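Local coordinates for probable glutamine synthetase (Pseudomonas aeruginosa, PDB 4HPP), which belongs to the glutamine synthetase family, joining an N-terminal beta domain to a larger catalytic-type domain in a six-chain assembly, at residues A[109-114]-A[342-347]; A[125-130]-A[192-197]; A[103-108]-A[409-414]. All coordinates share one frame; numbering follows the deposited sequence.

Following the chain, the loop after strand 89-97 turns at 103-108 and meets the start of helix 410-427, so contact 3 closes the longest loop, some 300 residues. Within it, contact 1 pairs the first turns of helix 108-121 with those of helix 342-358. Within that again, contact 2 joins strand 124-137 to the end of strand 185-194, just before helix 196-216. The three therefore nest without crossing. Contact 1 lies in the middle: Met346 CE packs on Gly195 O of contact 2, and Leu111 CD2 on Leu412 CD2 of contact 3. Helices 108-121 and 342-358 are thus tied both to the sheet of strands 124-137 and 185-194 and to helix 410-427.

Contact 1. Residues A[109-114]-A[342-347]; sequences RSLLRA and PHLAMA
Arg109 lies against the imidazole of His343 where helices 108-121 and 342-358 pack side by side in the catalytic-type domain of the glutamine synthetase fold, their N-to-C directions 32° apart and their axes 8.1 Å apart at closest approach. The aliphatic part of Arg109 does the touching: CG sits over one face of the ring, 3.4 Å from His343 CD2, and CD follows beside NE2. The histidine CG is anti to its own carbonyl carbon (chi1 -49°), which carries the ring to Arg109. The arginine chain bends at chi3, and its guanidinium plane is steeply turned from the imidazole. Both polar ends look beyond the helix pair to helix 196-216: Arg109 NH2 forms a salt bridge to Asp200 OD1, and His343 NE2 a hydrogen bond to OD2 of the same carboxylate. Asp71 and Asn95 take the other guanidinium nitrogens, NH1 and NE. This network probably favours a charged arginine despite burial.

Leu112 covers more of the facing helix. Its CB lies 3.4 Å from His343 O and 3.8 Å from Ala347 CB, the small methyl letting the backbones come close. Its CG is anti to the backbone N (chi1 167°). Against helix 342-358, CD1 meets Met346 CG at 3.9 Å, while CD2 lies beside the sulfur. Leu111 extends the apolar seam toward Leu408 and Pro409, its CG resting on Ala347 CB. At that end, Leu111 CD2 touches Leu344 CD1 at 3.8 Å.

Contact 2. Residues A[125-130]-A[192-197]; sequences QVIAAF and PAQGVA
Strands 124-137 and 185-194 run antiparallel here, with Ala128 and Ala193 forming a hydrogen-bonded pair and Ile127 and Gln194 the adjoining non-hydrogen-bonded pair. Ala193 N donates to Ala128 O at 2.8 Å, and Ala128 N returns a nearly straight bond to Ala193 O (174° at the hydrogen). Beyond the pair, Gly195 N bonds to Val126 O at 2.6 Å. That oxygen also receives a CA-H...O contact from Gln194 CA at 3.2 Å. Gly195 has a positive phi (63°), readily adopted by glycine, as the chain turns from the strand into helix 196-216.

Side-chain packing is modest. Ile127 CG2 lies 3.7 Å from Pro192 CB; its branch is anti to the backbone N, whereas CG1 is anti to the carbonyl carbon. Ala129 CB adds to the proline patch, 3.6 Å from Pro192 CA. Ala128 and Ala193 share the other sheet face, where both touch Ala198 of helix 196-216.

The main-chain bonds satisfy their own polar groups, so the pairing depends little on side-chain polarity, while the alanines let helix 196-216 lie close beneath the sheet that also carries the metal-binding residues Glu133 and Glu187.

Contact 3. Residues A[103-108]-A[409-414]; sequences PWPACP and PKPLLD
Pro105 meets Pro409 and Pro411 where the turn leading into helix 108-121 packs on the first turn of helix 410-427, a loop-to-helix contact in the glutamine synthetase fold. Pro409 occupies the N-cap position of the second helix, and residues 104-107 form a type I beta turn closed by Cys107 N to Trp104 O.

Apolar contacts carry most of the interface. Pro105 CB lies 3.8 Å from Pro411 CG, with Pro105 CG beside the same atom, as the rings cross at a slant. Pro105 CB also approaches Pro409 CB at 4.2 Å. Deeper in, Leu412 has CG anti to its backbone N (chi1 -175°). Its CD1 lies 4.4 Å from Ala106 CB, a looser approach than that of the prolines. Leu17 and Leu111 pack on the same leucine, joining the contact to helix 108-121. The methyl of Ala106 also rests 3.6 Å above the plane of the Trp104 ring, displaced toward its rim, while that indole meets Trp60 in turn.

Carbonyl contacts form a second group. Pro105 O is approached by Pro409 CB at 3.5 Å and by Leu412 CB and CD2, while Ala106 O faces Leu412 CD1 at 3.9 Å. These are carbon-to-oxygen packing contacts, and no hydrogen bond links the segments.

Within the helix, Lys410 NZ and Asp414 OD1 make a long salt bridge one turn apart, set away from the turn. The two segments are consequently held by shape and apolar burial, with the rigid proline rings limiting the conformations available on both sides and polar pairs such as the beta-turn bond and Lys410-Asp414 made on each side separately.

Contact 1. Residues A[109-114]-A[342-347]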
loop_
_atom_site.group_PDB
_atom_site.type_symbol
_atom_site.label_atom_id
_atom_site.label_comp_id
_atom_site.label_asym_id
_atom_site.label_seq_id
_atom_site.Cartn_x
_atom_site.Cartn_y
_atom_site.Cartn_z
ATOM N N ARG A 109 41.692 23.760 7.746
ATOM C CA ARG A 109 42.564 22.528 7.796
ATOM C C ARG A 109 44.080 22.842 7.811
ATOM O O ARG A 109 44.807 22.421 8.715
ATOM C CB ARG A 109 42.236 21.502 6.695
ATOM C CG ARG A 109 42.385 20.080 7.251
ATOM C CD ARG A 109 41.989 18.932 6.358
ATOM N NE ARG A 109 43.152 18.493 5.617
ATOM C CZ ARG A 109 43.650 17.279 5.669
ATOM N NH1 ARG A 109 44.663 17.000 4.912
ATOM N NH2 ARG A 109 43.119 16.355 6.444
ATOM N N SER A 110 44.518 23.666 6.857
ATOM C CA SER A 110 45.907 24.158 6.777
ATOM C C SER A 110 46.394 24.811 8.078
ATOM O O SER A 110 47.433 24.384 8.613
ATOM C CB SER A 110 46.066 25.138 5.591
ATOM O OG SER A 110 46.140 24.450 4.342
ATOM N N LEU A 111 45.669 25.834 8.575
ATOM C CA LEU A 111 45.969 26.444 9.884
ATOM C C LEU A 111 46.161 25.357 10.948
ATOM O O LEU A 111 47.183 25.356 11.646
ATOM C CB LEU A 111 44.861 27.375 10.339
ATOM C CG LEU A 111 44.797 27.640 11.850
ATOM C CD1 LEU A 111 46.099 28.279 12.303
ATOM C CD2 LEU A 111 43.613 28.518 12.228
ATOM N N LEU A 112 45.219 24.405 11.075
ATOM C CA LEU A 112 45.444 23.386 12.106
ATOM C C LEU A 112 46.710 22.560 11.829
ATOM O O LEU A 112 47.461 22.267 12.759
ATOM C CB LEU A 112 44.226 22.494 12.407
ATOM C CG LEU A 112 44.504 21.220 13.258
ATOM C CD1 LEU A 112 44.976 21.571 14.668
ATOM C CD2 LEU A 112 43.301 20.305 13.299
ATOM N N ARG A 113 46.969 22.223 10.568
ATOM C CA ARG A 113 48.192 21.504 10.241
ATOM C C ARG A 113 49.497 22.265 10.522
ATOM O O ARG A 113 50.550 21.646 10.658
ATOM C CB ARG A 113 48.199 21.049 8.795
ATOM C CG ARG A 113 49.468 20.256 8.500
ATOM C CD ARG A 113 49.469 19.636 7.118
ATOM N NE ARG A 113 49.660 20.633 6.060
ATOM C CZ ARG A 113 48.671 21.250 5.412
ATOM N NH1 ARG A 113 47.394 20.985 5.711
ATOM N NH2 ARG A 113 48.961 22.142 4.469
ATOM N N ALA A 114 49.437 23.594 10.554
ATOM C CA ALA A 114 50.627 24.419 10.729
ATOM C C ALA A 114 50.918 24.497 12.213
ATOM O O ALA A 114 52.067 24.685 12.643
ATOM C CB ALA A 114 50.404 25.818 10.163
ATOM N N PRO A 342 35.628 21.647 13.127
ATOM C CA PRO A 342 36.606 20.846 13.945
ATOM C C PRO A 342 38.086 21.313 13.915
ATOM O O PRO A 342 38.720 21.449 14.970
ATOM C CB PRO A 342 36.465 19.442 13.360
ATOM C CG PRO A 342 35.056 19.385 12.859
ATOM C CD PRO A 342 34.522 20.798 12.625
ATOM N N HIS A 343 38.626 21.563 12.731
ATOM C CA HIS A 343 39.993 22.103 12.522
ATOM C C HIS A 343 40.244 23.444 13.047
ATOM O O HIS A 343 41.312 23.671 13.586
ATOM C CB HIS A 343 40.253 22.192 11.071
ATOM C CG HIS A 343 39.919 20.928 10.354
ATOM N ND1 HIS A 343 38.733 20.732 9.772
ATOM C CD2 HIS A 343 40.660 19.764 10.163
ATOM C CE1 HIS A 343 38.709 19.483 9.228
ATOM N NE2 HIS A 343 39.894 18.907 9.463
ATOM N N LEU A 344 39.290 24.374 12.869
ATOM C CA LEU A 344 39.466 25.712 13.409
ATOM C C LEU A 344 39.369 25.688 14.935
ATOM O O LEU A 344 40.191 26.262 15.647
ATOM C CB LEU A 344 38.489 26.702 12.760
ATOM C CG LEU A 344 38.508 28.134 13.316
ATOM C CD1 LEU A 344 39.854 28.757 12.980
ATOM C CD2 LEU A 344 37.356 28.979 12.802
ATOM N N ALA A 345 38.390 24.957 15.439
ATOM C CA ALA A 345 38.196 24.849 16.863
ATOM C C ALA A 345 39.400 24.224 17.527
ATOM O O ALA A 345 39.911 24.812 18.474
ATOM C CB ALA A 345 36.928 24.082 17.171
ATOM N N MET A 346 39.871 23.055 17.055
ATOM C CA MET A 346 41.008 22.383 17.709
ATOM C C MET A 346 42.271 23.263 17.604
ATOM O O MET A 346 42.924 23.511 18.613
ATOM C CB MET A 346 41.212 20.989 17.147
ATOM C CG MET A 346 42.547 20.285 17.465
ATOM S SD MET A 346 42.377 18.610 16.852
ATOM C CE MET A 346 44.036 17.912 17.109
ATOM N N ALA A 347 42.580 23.773 16.407
ATOM C CA ALA A 347 43.646 24.783 16.204
ATOM C C ALA A 347 43.606 25.907 17.219
ATOM O O ALA A 347 44.620 26.231 17.814
ATOM C CB ALA A 347 43.592 25.387 14.791
#

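Contact 2. Residues A[125-130]-A[192-197]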
loop_
_atom_site.group_PDB
_atom_site.type_symbol
_atom_site.label_atom_id
_atom_site.label_comp_id
_atom_site.label_asym_id
_atom_site.label_seq_id
_atom_site.Cartn_x
_atom_site.Cartn_y
_atom_site.Cartn_z
ATOM N N GLN A 125 53.495 15.703 20.172
ATOM C CA GLN A 125 52.455 15.129 19.332
ATOM C C GLN A 125 51.123 15.546 19.938
ATOM O O GLN A 125 50.983 15.568 21.156
ATOM C CB GLN A 125 52.501 13.610 19.372
ATOM C CG GLN A 125 53.895 13.009 19.351
ATOM C CD GLN A 125 54.435 12.702 17.961
ATOM O OE1 GLN A 125 54.847 13.610 17.228
ATOM N NE2 GLN A 125 54.467 11.407 17.602
ATOM N N VAL A 126 50.130 15.849 19.105
ATOM C CA VAL A 126 48.794 16.145 19.633
ATOM C C VAL A 126 47.789 15.043 19.416
ATOM O O VAL A 126 47.542 14.618 18.284
ATOM C CB VAL A 126 48.267 17.492 19.147
ATOM C CG1 VAL A 126 46.887 17.745 19.746
ATOM C CG2 VAL A 126 49.253 18.580 19.591
ATOM N N ILE A 127 47.210 14.578 20.513
ATOM C CA ILE A 127 46.348 13.423 20.485
ATOM C C ILE A 127 45.036 13.917 20.997
ATOM O O ILE A 127 44.976 14.423 22.135
ATOM C CB ILE A 127 46.835 12.355 21.473
ATOM C CG1 ILE A 127 48.243 11.870 21.115
ATOM C CG2 ILE A 127 45.844 11.205 21.508
ATOM C CD1 ILE A 127 48.304 10.641 20.220
ATOM N N ALA A 128 43.995 13.738 20.183
ATOM C CA ALA A 128 42.675 14.250 20.509
ATOM C C ALA A 128 41.540 13.367 20.016
ATOM O O ALA A 128 41.671 12.594 19.045
ATOM C CB ALA A 128 42.486 15.685 20.000
ATOM N N ALA A 129 40.416 13.530 20.706
ATOM C CA ALA A 129 39.151 12.908 20.337
ATOM C C ALA A 129 37.989 13.866 20.689
ATOM O O ALA A 129 37.960 14.478 21.765
ATOM C CB ALA A 129 39.004 11.540 20.998
ATOM N N PHE A 130 37.108 14.055 19.711
ATOM C CA PHE A 130 35.860 14.816 19.848
ATOM C C PHE A 130 34.683 13.862 20.199
ATOM O O PHE A 130 34.514 12.812 19.553
ATOM C CB PHE A 130 35.522 15.501 18.541
ATOM C CG PHE A 130 36.474 16.557 18.109
ATOM C CD1 PHE A 130 36.127 17.921 18.238
ATOM C CD2 PHE A 130 37.680 16.221 17.496
ATOM C CE1 PHE A 130 36.968 18.941 17.770
ATOM C CE2 PHE A 130 38.533 17.228 17.043
ATOM C CZ PHE A 130 38.186 18.597 17.167
ATOM N N PRO A 192 40.896 8.117 20.101
ATOM C CA PRO A 192 41.634 9.360 19.733
ATOM C C PRO A 192 42.458 9.243 18.422
ATOM O O PRO A 192 42.773 8.132 18.001
ATOM C CB PRO A 192 42.611 9.507 20.897
ATOM C CG PRO A 192 42.257 8.443 21.921
ATOM C CD PRO A 192 41.565 7.358 21.176
ATOM N N ALA A 193 42.822 10.349 17.779
ATOM C CA ALA A 193 43.723 10.333 16.559
ATOM C C ALA A 193 44.789 11.416 16.720
ATOM O O ALA A 193 44.600 12.306 17.524
ATOM C CB ALA A 193 42.957 10.573 15.238
ATOM N N GLN A 194 45.884 11.375 15.956
ATOM C CA GLN A 194 46.929 12.360 16.171
ATOM C C GLN A 194 46.794 13.540 15.236
ATOM O O GLN A 194 46.544 13.366 14.095
ATOM C CB GLN A 194 48.294 11.721 16.040
ATOM C CG GLN A 194 49.432 12.595 16.564
ATOM C CD GLN A 194 50.810 11.988 16.285
ATOM O OE1 GLN A 194 51.852 12.588 16.577
ATOM N NE2 GLN A 194 50.815 10.804 15.708
ATOM N N GLY A 195 46.890 14.753 15.734
ATOM C CA GLY A 195 46.892 15.889 14.855
ATOM C C GLY A 195 45.620 16.099 14.046
ATOM O O GLY A 195 44.508 16.175 14.601
ATOM N N VAL A 196 45.814 16.219 12.728
ATOM C CA VAL A 196 44.821 16.736 11.795
ATOM C C VAL A 196 43.755 15.666 11.693
ATOM O O VAL A 196 42.526 15.957 11.698
ATOM C CB VAL A 196 45.433 17.034 10.408
ATOM C CG1 VAL A 196 44.370 17.446 9.405
ATOM C CG2 VAL A 196 46.483 18.148 10.477
ATOM N N ALA A 197 44.231 14.425 11.661
ATOM C CA ALA A 197 43.352 13.271 11.585
ATOM C C ALA A 197 42.276 13.351 12.693
ATOM O O ALA A 197 41.131 12.969 12.467
ATOM C CB ALA A 197 44.143 11.948 11.621
#

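Contact 3. Residues A[103-108]-A[409-414]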
loop_
_atom_site.group_PDB
_atom_site.type_symbol
_atom_site.label_atom_id
_atom_site.label_comp_id
_atom_site.label_asym_id
_atom_site.label_seq_id
_atom_site.Cartn_x
_atom_site.Cartn_y
_atom_site.Cartn_z
ATOM N N PRO A 103 49.714 27.715 -0.220
ATOM C CA PRO A 103 48.788 27.532 0.899
ATOM C C PRO A 103 47.973 28.784 1.161
ATOM O O PRO A 103 48.548 29.816 1.452
ATOM C CB PRO A 103 49.713 27.220 2.079
ATOM C CG PRO A 103 50.910 26.571 1.449
ATOM C CD PRO A 103 51.055 27.153 0.069
ATOM N N TRP A 104 46.648 28.678 1.055
ATOM C CA TRP A 104 45.726 29.802 1.235
ATOM C C TRP A 104 45.519 30.060 2.678
ATOM O O TRP A 104 45.005 29.200 3.366
ATOM C CB TRP A 104 44.359 29.504 0.610
ATOM C CG TRP A 104 43.429 30.703 0.527
ATOM C CD1 TRP A 104 43.725 31.993 0.040
ATOM C CD2 TRP A 104 42.008 30.764 0.899
ATOM N NE1 TRP A 104 42.620 32.807 0.093
ATOM C CE2 TRP A 104 41.559 32.127 0.608
ATOM C CE3 TRP A 104 41.105 29.863 1.401
ATOM C CZ2 TRP A 104 40.255 32.534 0.841
ATOM C CZ3 TRP A 104 39.792 30.283 1.625
ATOM C CH2 TRP A 104 39.382 31.588 1.348
ATOM N N PRO A 105 45.874 31.269 3.151
ATOM C CA PRO A 105 45.762 31.670 4.565
ATOM C C PRO A 105 44.386 31.497 5.235
ATOM O O PRO A 105 44.310 31.340 6.471
ATOM C CB PRO A 105 46.174 33.175 4.545
ATOM C CG PRO A 105 46.186 33.585 3.099
ATOM C CD PRO A 105 46.555 32.321 2.362
ATOM N N ALA A 106 43.298 31.557 4.479
ATOM C CA ALA A 106 42.017 31.386 5.157
ATOM C C ALA A 106 41.506 29.908 5.246
ATOM O O ALA A 106 40.357 29.663 5.669
ATOM C CB ALA A 106 40.972 32.343 4.606
ATOM N N CYS A 107 42.372 28.938 4.892
ATOM C CA CYS A 107 42.055 27.497 5.031
ATOM C C CYS A 107 42.211 26.947 6.469
ATOM O O CYS A 107 43.324 26.982 7.049
ATOM C CB CYS A 107 42.879 26.637 4.078
ATOM S SG CYS A 107 42.552 24.859 4.317
ATOM N N PRO A 108 41.121 26.383 7.014
ATOM C CA PRO A 108 41.095 26.020 8.419
ATOM C C PRO A 108 41.823 24.739 8.647
ATOM O O PRO A 108 42.542 24.672 9.628
ATOM C CB PRO A 108 39.596 25.917 8.767
ATOM C CG PRO A 108 38.897 26.471 7.583
ATOM C CD PRO A 108 39.803 26.247 6.399
ATOM N N PRO A 409 46.518 33.415 11.008
ATOM C CA PRO A 409 46.764 34.093 9.728
ATOM C C PRO A 409 45.772 35.221 9.574
ATOM O O PRO A 409 44.568 35.011 9.675
ATOM C CB PRO A 409 46.464 33.007 8.692
ATOM C CG PRO A 409 46.293 31.733 9.472
ATOM C CD PRO A 409 46.758 31.975 10.874
ATOM N N LYS A 410 46.264 36.414 9.310
ATOM C CA LYS A 410 45.389 37.585 9.336
ATOM C C LYS A 410 44.155 37.509 8.421
ATOM O O LYS A 410 43.069 37.884 8.840
ATOM C CB LYS A 410 46.192 38.882 9.132
ATOM C CG LYS A 410 45.718 39.990 10.059
ATOM C CD LYS A 410 45.539 41.308 9.327
ATOM C CE LYS A 410 44.364 42.078 9.902
ATOM N NZ LYS A 410 44.262 43.389 9.189
ATOM N N PRO A 411 44.297 37.035 7.172
ATOM C CA PRO A 411 43.084 36.951 6.309
ATOM C C PRO A 411 41.934 36.069 6.847
ATOM O O PRO A 411 40.743 36.342 6.592
ATOM C CB PRO A 411 43.623 36.367 5.003
ATOM C CG PRO A 411 45.076 36.770 4.980
ATOM C CD PRO A 411 45.538 36.749 6.422
ATOM N N LEU A 412 42.284 35.016 7.581
ATOM C CA LEU A 412 41.295 34.159 8.254
ATOM C C LEU A 412 40.472 34.969 9.276
ATOM O O LEU A 412 39.221 34.825 9.447
ATOM C CB LEU A 412 42.056 33.070 8.975
ATOM C CG LEU A 412 41.330 31.953 9.673
ATOM C CD1 LEU A 412 40.062 31.761 8.917
ATOM C CD2 LEU A 412 42.175 30.681 9.593
ATOM N N LEU A 413 41.206 35.803 9.988
ATOM C CA LEU A 413 40.631 36.475 11.100
ATOM C C LEU A 413 39.582 37.483 10.582
ATOM O O LEU A 413 38.427 37.474 11.056
ATOM C CB LEU A 413 41.754 37.082 11.938
ATOM C CG LEU A 413 41.439 37.924 13.165
ATOM C CD1 LEU A 413 40.501 37.210 14.148
ATOM C CD2 LEU A 413 42.781 38.274 13.788
ATOM N N ASP A 414 39.977 38.262 9.560
ATOM C CA ASP A 414 39.128 39.262 8.878
ATOM C C ASP A 414 37.916 38.620 8.298
ATOM O O ASP A 414 36.772 39.124 8.492
ATOM C CB ASP A 414 39.845 39.923 7.692
ATOM C CG ASP A 414 40.956 40.874 8.098
ATOM O OD1 ASP A 414 41.535 40.763 9.212
ATOM O OD2 ASP A 414 41.265 41.737 7.257
#